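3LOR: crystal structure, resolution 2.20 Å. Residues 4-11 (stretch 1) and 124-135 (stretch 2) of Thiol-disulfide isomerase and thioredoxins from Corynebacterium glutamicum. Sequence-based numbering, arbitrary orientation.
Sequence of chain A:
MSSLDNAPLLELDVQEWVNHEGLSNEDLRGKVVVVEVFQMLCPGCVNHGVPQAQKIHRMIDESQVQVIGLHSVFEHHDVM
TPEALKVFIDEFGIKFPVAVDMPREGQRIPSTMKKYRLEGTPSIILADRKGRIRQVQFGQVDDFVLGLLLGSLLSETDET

Stretch 1, residues 4-11: LDNAPLLE
Stretch 2, residues 124-135: IILADRKGRIRQ

Stretch 2 is a hairpin. Its strands, 124-127 and 133-135, pair through Arg-134 N to Leu-126 O (2.8 Å) and Leu-126 N to Gln-135 O (3.0 Å). A type I turn from Asp-128 to Gly-131 joins them. Gly-131 has phi/psi 80/20; a CB there would jam against the preceding carbonyl.

Stretch 1 has no regular helix or strand. Ala-7 N donates a hydrogen bond to Leu-4 O, 3.2 Å. From Ala-7 to Leu-10 the backbone is extended, phi near -70 and psi 124 to 150. This segment lies along 131-133 with a single beta bridge, Leu-9 to Arg-132, CA to CA 4.2 Å. Two nearly straight hydrogen bonds flank it: Ile-133 N to Pro-8 O, 3.1 Å, and Leu-10 N to Gly-131 O, 2.9 Å. As residue numbers rise along one stretch they fall along the other, so the run is antiparallel.

Leu-10 (chi1 t, chi2 p) is the buried bump. It sits in a hollow lined by Ile-125, Ala-127 and Ile-133. Leu-10 CD1 lies 4.2 Å from Ile-125 CG2, Leu-10 CD2 4.1 Å from Ala-127 CB, and Leu-10 CB 4.0 Å from Ile-133 CG1. Ile-133 (m, t) points toward stretch 1; Ile-133 CD1 reaches Leu-10 CA at 3.8 Å and Pro-8 CG at 4.4 Å.

Leu-9 (m, t) points away at CB, but Leu-9 CD2 comes back to 4.0 Å from Lys-130 O. Ala-7 CB packs 3.8 Å from Ile-133 O.

Leu-4 (chi1 m, chi2 -135°) places CD1 over one face of the Arg-132 guanidinium and one face of the Arg-134 guanidinium. Leu-4 CD1 is 3.8 Å from Arg-132 NH2 and 3.7 Å from Arg-134 NH1. Arg-132 has chi1 p; Arg-134 has chi1 to chi3 all m. Asp-128 (chi1 p) holds both arginines by salt bridges: Asp-128 OD1 to Arg-132 NE, 3.0 Å, and to Arg-134 NH1, 2.8 Å. Asp-128 OD2 accepts from Arg-132 N at 3.1 Å. The contact buries 527 Å² in total.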

# COMPACT_ATOMS: atom_id res chain seq x y z
N LEU A 4 8.58 -12.17 -35.11
CA LEU A 4 7.17 -11.84 -35.02
C LEU A 4 6.45 -12.63 -36.05
O LEU A 4 5.27 -12.85 -35.96
CB LEU A 4 6.97 -10.38 -35.32
CG LEU A 4 7.25 -9.49 -34.16
CD1 LEU A 4 6.16 -8.51 -34.09
CD2 LEU A 4 7.23 -10.35 -33.00
N ASP A 5 7.16 -13.03 -37.08
CA ASP A 5 6.59 -13.85 -38.14
C ASP A 5 6.18 -15.19 -37.54
O ASP A 5 5.20 -15.78 -37.92
CB ASP A 5 7.58 -14.02 -39.29
N ASN A 6 6.96 -15.63 -36.59
CA ASN A 6 6.68 -16.83 -35.84
C ASN A 6 5.55 -16.77 -34.80
O ASN A 6 5.07 -17.78 -34.35
CB ASN A 6 7.97 -17.35 -35.24
CG ASN A 6 9.03 -17.56 -36.28
OD1 ASN A 6 8.74 -17.86 -37.41
ND2 ASN A 6 10.28 -17.37 -35.90
N ALA A 7 5.16 -15.58 -34.39
CA ALA A 7 4.19 -15.48 -33.33
C ALA A 7 2.81 -15.93 -33.77
O ALA A 7 2.35 -15.59 -34.82
CB ALA A 7 4.14 -14.11 -32.83
N PRO A 8 2.17 -16.72 -32.95
CA PRO A 8 0.82 -17.19 -33.18
C PRO A 8 -0.19 -16.12 -32.92
O PRO A 8 0.04 -15.30 -32.08
CB PRO A 8 0.67 -18.23 -32.11
CG PRO A 8 1.44 -17.70 -31.03
CD PRO A 8 2.62 -17.07 -31.61
N LEU A 9 -1.31 -16.16 -33.63
CA LEU A 9 -2.43 -15.28 -33.40
C LEU A 9 -3.18 -15.63 -32.16
O LEU A 9 -3.25 -16.75 -31.79
CB LEU A 9 -3.38 -15.32 -34.57
CG LEU A 9 -2.89 -14.91 -35.93
CD1 LEU A 9 -3.76 -15.46 -36.96
CD2 LEU A 9 -2.89 -13.46 -36.06
N LEU A 10 -3.77 -14.65 -31.53
CA LEU A 10 -4.60 -14.94 -30.41
C LEU A 10 -5.91 -15.57 -30.87
O LEU A 10 -6.60 -15.03 -31.68
CB LEU A 10 -4.86 -13.65 -29.67
CG LEU A 10 -5.83 -13.65 -28.53
CD1 LEU A 10 -5.25 -14.36 -27.41
CD2 LEU A 10 -6.15 -12.30 -28.15
N GLU A 11 -6.20 -16.74 -30.34
CA GLU A 11 -7.43 -17.45 -30.57
C GLU A 11 -8.01 -18.03 -29.30
O GLU A 11 -7.64 -19.09 -28.86
CB GLU A 11 -7.23 -18.58 -31.57
CG GLU A 11 -6.37 -18.30 -32.74
CD GLU A 11 -7.13 -17.70 -33.88
OE1 GLU A 11 -6.61 -17.61 -34.97
OE2 GLU A 11 -8.25 -17.31 -33.65
N ILE A 124 -1.48 -13.37 -17.72
CA ILE A 124 -1.82 -12.37 -18.69
C ILE A 124 -1.34 -12.75 -20.07
O ILE A 124 -0.30 -13.28 -20.22
CB ILE A 124 -1.30 -11.02 -18.31
CG1 ILE A 124 -1.79 -10.66 -16.94
CG2 ILE A 124 -1.87 -9.98 -19.13
CD1 ILE A 124 -1.53 -9.29 -16.61
N ILE A 125 -2.16 -12.51 -21.05
CA ILE A 125 -1.77 -12.61 -22.39
C ILE A 125 -1.95 -11.24 -23.01
O ILE A 125 -3.01 -10.68 -22.95
CB ILE A 125 -2.63 -13.65 -23.13
CG1 ILE A 125 -2.54 -15.02 -22.49
CG2 ILE A 125 -2.26 -13.74 -24.55
CD1 ILE A 125 -3.49 -15.95 -23.02
N LEU A 126 -0.89 -10.73 -23.61
CA LEU A 126 -0.97 -9.53 -24.42
C LEU A 126 -0.82 -9.81 -25.88
O LEU A 126 0.04 -10.50 -26.27
CB LEU A 126 0.06 -8.51 -24.01
CG LEU A 126 0.14 -8.14 -22.55
CD1 LEU A 126 1.35 -7.39 -22.28
CD2 LEU A 126 -1.04 -7.46 -22.06
N ALA A 127 -1.73 -9.28 -26.66
CA ALA A 127 -1.64 -9.32 -28.09
C ALA A 127 -1.57 -7.93 -28.66
O ALA A 127 -2.07 -7.00 -28.10
CB ALA A 127 -2.77 -10.06 -28.67
N ASP A 128 -0.92 -7.82 -29.80
CA ASP A 128 -0.76 -6.55 -30.49
C ASP A 128 -1.92 -6.17 -31.38
O ASP A 128 -2.87 -6.84 -31.45
CB ASP A 128 0.58 -6.45 -31.22
CG ASP A 128 0.73 -7.45 -32.32
OD1 ASP A 128 1.84 -7.87 -32.55
OD2 ASP A 128 -0.23 -7.82 -32.96
N ARG A 129 -1.78 -5.06 -32.07
CA ARG A 129 -2.78 -4.50 -32.97
C ARG A 129 -3.12 -5.38 -34.19
O ARG A 129 -4.17 -5.26 -34.73
CB ARG A 129 -2.40 -3.10 -33.40
CG ARG A 129 -2.46 -2.10 -32.31
CD ARG A 129 -2.45 -0.74 -32.88
NE ARG A 129 -1.79 0.25 -32.06
CZ ARG A 129 -2.44 1.13 -31.34
NH1 ARG A 129 -3.74 1.12 -31.31
NH2 ARG A 129 -1.79 2.01 -30.63
N LYS A 130 -2.24 -6.28 -34.55
CA LYS A 130 -2.56 -7.27 -35.57
C LYS A 130 -3.06 -8.58 -35.01
O LYS A 130 -3.25 -9.51 -35.73
CB LYS A 130 -1.43 -7.49 -36.55
CG LYS A 130 -0.52 -6.38 -36.67
CD LYS A 130 -0.49 -5.88 -38.04
CE LYS A 130 0.90 -5.40 -38.38
NZ LYS A 130 0.98 -4.55 -39.57
N GLY A 131 -3.30 -8.63 -33.72
CA GLY A 131 -3.81 -9.80 -33.07
C GLY A 131 -2.84 -10.89 -32.75
O GLY A 131 -3.18 -11.99 -32.52
N ARG A 132 -1.58 -10.57 -32.69
CA ARG A 132 -0.67 -11.63 -32.39
C ARG A 132 -0.10 -11.58 -31.00
O ARG A 132 0.11 -10.55 -30.48
CB ARG A 132 0.33 -11.83 -33.52
CG ARG A 132 1.46 -10.95 -33.57
CD ARG A 132 1.86 -10.68 -35.00
NE ARG A 132 2.15 -9.28 -35.13
CZ ARG A 132 2.89 -8.71 -36.06
NH1 ARG A 132 3.44 -9.41 -37.03
NH2 ARG A 132 3.08 -7.42 -36.03
N ILE A 133 0.06 -12.73 -30.37
CA ILE A 133 0.48 -12.81 -29.00
C ILE A 133 1.91 -12.39 -28.85
O ILE A 133 2.78 -12.85 -29.54
CB ILE A 133 0.26 -14.21 -28.48
CG1 ILE A 133 -1.21 -14.47 -28.36
CG2 ILE A 133 0.88 -14.42 -27.14
CD1 ILE A 133 -1.53 -15.81 -28.36
N ARG A 134 2.13 -11.45 -27.95
CA ARG A 134 3.44 -10.92 -27.75
C ARG A 134 4.05 -11.17 -26.39
O ARG A 134 5.23 -11.16 -26.26
CB ARG A 134 3.46 -9.45 -28.09
CG ARG A 134 2.95 -9.16 -29.44
CD ARG A 134 3.96 -9.35 -30.50
NE ARG A 134 5.10 -8.48 -30.30
CZ ARG A 134 5.19 -7.26 -30.78
NH1 ARG A 134 4.24 -6.76 -31.50
NH2 ARG A 134 6.25 -6.55 -30.53
N GLN A 135 3.22 -11.37 -25.39
CA GLN A 135 3.67 -11.73 -24.07
C GLN A 135 2.71 -12.64 -23.39
O GLN A 135 1.56 -12.46 -23.50
CB GLN A 135 3.77 -10.50 -23.20
CG GLN A 135 4.88 -9.62 -23.52
CD GLN A 135 6.17 -10.05 -22.92
OE1 GLN A 135 6.22 -10.70 -21.90
NE2 GLN A 135 7.22 -9.67 -23.55